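Local coordinates for protein serine protease inhibitor 1 (Coprinopsis cinerea, PDB 3VWC) that probably inhibits serine-type endopeptidases, as a beta-trefoil member of the I66 family of fungal peptidase inhibitors, at residues T98-P111 against L117-P129. Numbering follows the deposited sequence.
Sequences TVVNASTEHGWVVP and LQQVEVRPLIAAP
Val109, Glu121 and Arg123 share one face of a short antiparallel ribbon formed by strands 107-109 and 121-123, and on it the guanidinium of Arg123 lies across Val109, whose CG1 sits over the centre of one face, 3.8 Å from CZ. Arg123 turns NE and NH2 side-on to a single oxygen, Glu121 OE1, each at 2.7 Å; the oxygen lies close to the guanidinium plane. The Pro111 side chain crosses that of Glu121 at about a right angle, CG resting 3.5 Å from OE2.

Farther along, the side chains of Leu125 and Val109 run antiparallel to each other, and Leu125 spreads its two methyls: CD2 meets Val109 CG2, while CD1 reaches Val100 CG2 at 3.5 Å and the CB of Thr98, so the loop after the hairpin lies against strand 96-101. Leu125 CG packs directly on the CA of Gly107, where no side chain intervenes. At the same end Pro124 lies beside His106, its CD 3.7 Å from the ring centroid, almost on the ring normal, in a CH-pi contact. With CG anti to the carbonyl carbon (chi1 -69°), the imidazole is set against the proline, and a water in the ring plane links ND1 to Val122 O.

Four backbone bonds join Gly107 to Arg123 and Val109 to Glu121. Between these pairs Trp108 and Val122 point to the other face, where Trp108 meets Trp46, Trp84 and Phe141 in the trefoil core. The ribbon thus separates an aromatic interior from an outer ion pair whose two-nitrogen grip, with Val109 against the guanidinium face, should restrict the arginine's rotation and probably stabilise the carboxylate's negative charge.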
# COMPACT_ATOMS: atom_id res chain seq x y z
N THR A 98 -6.26 6.71 -1.20
CA THR A 98 -5.17 6.47 -2.17
C THR A 98 -3.83 6.64 -1.47
O THR A 98 -3.72 7.32 -0.43
CB THR A 98 -5.23 7.46 -3.36
OG1 THR A 98 -5.32 8.80 -2.83
CG2 THR A 98 -6.52 7.19 -4.16
N VAL A 99 -2.79 6.00 -2.04
CA VAL A 99 -1.43 6.05 -1.47
C VAL A 99 -0.51 6.40 -2.62
O VAL A 99 -0.32 5.58 -3.53
CB VAL A 99 -1.02 4.68 -0.85
CG1 VAL A 99 0.36 4.82 -0.23
CG2 VAL A 99 -2.04 4.25 0.17
N VAL A 100 0.04 7.64 -2.62
CA VAL A 100 0.82 8.15 -3.74
C VAL A 100 2.22 8.56 -3.30
O VAL A 100 2.40 9.18 -2.28
CB VAL A 100 0.12 9.38 -4.41
CG1 VAL A 100 0.96 9.90 -5.57
CG2 VAL A 100 -1.21 8.91 -4.99
N ASN A 101 3.24 8.11 -4.02
CA ASN A 101 4.60 8.40 -3.54
C ASN A 101 4.84 9.93 -3.57
O ASN A 101 4.61 10.55 -4.61
CB ASN A 101 5.65 7.67 -4.41
CG ASN A 101 6.97 7.56 -3.71
OD1 ASN A 101 7.25 6.58 -2.99
ND2 ASN A 101 7.85 8.49 -4.05
N ALA A 102 5.44 10.45 -2.50
CA ALA A 102 5.69 11.90 -2.38
C ALA A 102 6.71 12.43 -3.39
O ALA A 102 6.63 13.61 -3.80
CB ALA A 102 6.11 12.24 -0.97
N SER A 103 7.69 11.60 -3.76
CA SER A 103 8.73 12.02 -4.68
C SER A 103 8.51 11.58 -6.12
O SER A 103 8.71 12.38 -7.05
CB SER A 103 10.11 11.64 -4.13
OG SER A 103 10.18 10.24 -3.92
N THR A 104 8.01 10.34 -6.35
CA THR A 104 7.87 9.85 -7.71
C THR A 104 6.50 10.17 -8.33
O THR A 104 6.34 10.07 -9.54
CB THR A 104 8.10 8.34 -7.82
OG1 THR A 104 7.01 7.66 -7.16
CG2 THR A 104 9.41 7.93 -7.14
N GLU A 105 5.52 10.46 -7.48
CA GLU A 105 4.16 10.76 -7.87
C GLU A 105 3.39 9.57 -8.44
O GLU A 105 2.33 9.73 -9.04
CB GLU A 105 4.08 12.01 -8.77
CG GLU A 105 4.76 13.20 -8.13
CD GLU A 105 4.65 14.45 -8.96
OE1 GLU A 105 4.25 14.36 -10.15
OE2 GLU A 105 4.97 15.53 -8.42
N HIS A 106 3.91 8.36 -8.18
CA HIS A 106 3.25 7.13 -8.63
C HIS A 106 2.65 6.48 -7.40
O HIS A 106 3.22 6.54 -6.30
CB HIS A 106 4.28 6.21 -9.25
CG HIS A 106 4.82 6.72 -10.54
ND1 HIS A 106 5.72 6.00 -11.31
CD2 HIS A 106 4.59 7.87 -11.21
CE1 HIS A 106 6.02 6.69 -12.39
NE2 HIS A 106 5.33 7.83 -12.37
N GLY A 107 1.47 5.86 -7.54
CA GLY A 107 0.72 5.39 -6.39
C GLY A 107 0.50 3.87 -6.40
O GLY A 107 0.73 3.22 -7.43
N TRP A 108 -0.02 3.34 -5.30
CA TRP A 108 -0.25 1.90 -5.19
C TRP A 108 -1.37 1.51 -6.16
O TRP A 108 -2.46 2.14 -6.14
CB TRP A 108 -0.64 1.52 -3.78
CG TRP A 108 0.39 1.66 -2.69
CD1 TRP A 108 1.62 2.30 -2.76
CD2 TRP A 108 0.24 1.19 -1.38
NE1 TRP A 108 2.25 2.20 -1.55
CE2 TRP A 108 1.41 1.57 -0.67
CE3 TRP A 108 -0.81 0.51 -0.70
CZ2 TRP A 108 1.56 1.27 0.70
CZ3 TRP A 108 -0.63 0.20 0.67
CH2 TRP A 108 0.56 0.57 1.35
N VAL A 109 -1.17 0.39 -6.84
CA VAL A 109 -2.19 -0.15 -7.74
C VAL A 109 -2.23 -1.69 -7.64
O VAL A 109 -1.19 -2.39 -7.71
CB VAL A 109 -1.89 0.22 -9.23
CG1 VAL A 109 -2.92 -0.42 -10.17
CG2 VAL A 109 -1.90 1.74 -9.41
N VAL A 110 -3.42 -2.24 -7.37
CA VAL A 110 -3.62 -3.70 -7.45
C VAL A 110 -4.43 -3.92 -8.73
O VAL A 110 -5.57 -3.44 -8.84
CB VAL A 110 -4.43 -4.19 -6.22
CG1 VAL A 110 -4.88 -5.70 -6.42
CG2 VAL A 110 -3.57 -4.08 -5.01
N PRO A 111 -3.84 -4.60 -9.75
CA PRO A 111 -4.62 -4.80 -10.99
C PRO A 111 -5.93 -5.55 -10.73
O PRO A 111 -6.03 -6.41 -9.84
CB PRO A 111 -3.70 -5.66 -11.86
CG PRO A 111 -2.30 -5.47 -11.31
CD PRO A 111 -2.47 -5.20 -9.83
N LEU A 117 -1.21 -13.59 -3.85
CA LEU A 117 0.28 -13.50 -3.81
C LEU A 117 0.89 -12.55 -4.86
O LEU A 117 2.10 -12.30 -4.86
CB LEU A 117 0.99 -14.88 -3.81
CG LEU A 117 0.64 -15.76 -2.61
CD1 LEU A 117 1.23 -17.18 -2.76
CD2 LEU A 117 1.13 -15.15 -1.31
N GLN A 118 0.06 -11.97 -5.72
CA GLN A 118 0.60 -11.11 -6.77
C GLN A 118 1.08 -9.80 -6.12
O GLN A 118 0.41 -9.29 -5.20
CB GLN A 118 -0.47 -10.83 -7.82
CG GLN A 118 0.11 -10.09 -9.03
CD GLN A 118 -0.85 -10.01 -10.19
OE1 GLN A 118 -1.65 -10.95 -10.41
NE2 GLN A 118 -0.74 -8.97 -10.98
N GLN A 119 2.17 -9.24 -6.68
CA GLN A 119 2.80 -8.01 -6.10
C GLN A 119 1.99 -6.74 -6.39
O GLN A 119 1.50 -6.54 -7.51
CB GLN A 119 4.22 -7.85 -6.61
CG GLN A 119 4.97 -6.75 -5.86
CD GLN A 119 6.45 -6.71 -6.16
OE1 GLN A 119 7.20 -6.01 -5.46
NE2 GLN A 119 6.88 -7.47 -7.13
N VAL A 120 1.89 -5.87 -5.39
CA VAL A 120 1.30 -4.55 -5.58
C VAL A 120 2.21 -3.71 -6.48
O VAL A 120 3.44 -3.79 -6.42
CB VAL A 120 1.12 -3.90 -4.20
CG1 VAL A 120 0.60 -2.46 -4.34
CG2 VAL A 120 0.14 -4.72 -3.36
N GLU A 121 1.57 -2.97 -7.39
CA GLU A 121 2.27 -2.15 -8.37
C GLU A 121 2.34 -0.70 -7.87
O GLU A 121 1.58 -0.32 -7.00
CB GLU A 121 1.60 -2.23 -9.74
CG GLU A 121 1.61 -3.71 -10.18
CD GLU A 121 1.08 -3.97 -11.58
OE1 GLU A 121 0.56 -3.03 -12.22
OE2 GLU A 121 1.16 -5.15 -11.99
N VAL A 122 3.26 0.07 -8.44
CA VAL A 122 3.33 1.51 -8.19
C VAL A 122 3.42 2.24 -9.50
O VAL A 122 4.38 2.10 -10.24
CB VAL A 122 4.53 1.87 -7.30
CG1 VAL A 122 4.51 3.35 -6.95
CG2 VAL A 122 4.55 1.02 -6.01
N ARG A 123 2.37 3.00 -9.81
CA ARG A 123 2.18 3.57 -11.18
C ARG A 123 1.52 4.94 -11.06
O ARG A 123 0.79 5.18 -10.11
CB ARG A 123 1.13 2.73 -11.96
CG ARG A 123 1.39 1.27 -12.18
CD ARG A 123 0.40 0.81 -13.25
NE ARG A 123 -0.13 -0.53 -13.05
CZ ARG A 123 -1.28 -0.97 -13.57
NH1 ARG A 123 -2.02 -0.16 -14.33
NH2 ARG A 123 -1.69 -2.21 -13.37
N PRO A 124 1.60 5.76 -12.12
CA PRO A 124 0.77 6.98 -12.07
C PRO A 124 -0.71 6.61 -11.87
O PRO A 124 -1.22 5.75 -12.58
CB PRO A 124 0.93 7.59 -13.47
CG PRO A 124 2.12 6.95 -14.06
CD PRO A 124 2.37 5.64 -13.37
N LEU A 125 -1.41 7.31 -10.98
CA LEU A 125 -2.83 7.01 -10.78
C LEU A 125 -3.68 7.66 -11.84
O LEU A 125 -3.39 8.81 -12.28
CB LEU A 125 -3.32 7.45 -9.42
CG LEU A 125 -2.64 6.79 -8.20
CD1 LEU A 125 -3.47 7.08 -6.98
CD2 LEU A 125 -2.54 5.23 -8.45
N ILE A 126 -4.74 6.97 -12.20
CA ILE A 126 -5.76 7.55 -13.09
C ILE A 126 -7.08 7.69 -12.35
O ILE A 126 -7.31 7.02 -11.33
CB ILE A 126 -5.96 6.73 -14.37
CG1 ILE A 126 -6.48 5.32 -14.08
CG2 ILE A 126 -4.61 6.69 -15.17
CD1 ILE A 126 -6.79 4.52 -15.37
N ALA A 127 -7.96 8.56 -12.85
CA ALA A 127 -9.25 8.75 -12.21
C ALA A 127 -10.17 9.36 -13.24
O ALA A 127 -9.70 9.95 -14.22
CB ALA A 127 -9.11 9.67 -10.99
N ALA A 128 -11.46 9.06 -13.10
CA ALA A 128 -12.50 9.72 -13.93
C ALA A 128 -12.40 11.22 -13.67
O ALA A 128 -12.22 11.68 -12.52
CB ALA A 128 -13.90 9.23 -13.55
N PRO A 129 -12.65 12.02 -14.72
CA PRO A 129 -12.63 13.47 -14.64
C PRO A 129 -13.95 14.01 -14.09
O PRO A 129 -14.61 14.80 -14.75
CB PRO A 129 -12.45 13.88 -16.12
CG PRO A 129 -13.03 12.76 -16.91
CD PRO A 129 -12.73 11.51 -16.10
O HOH W 1 -0.16 9.06 -9.06
O HOH W 2 6.63 3.68 -10.21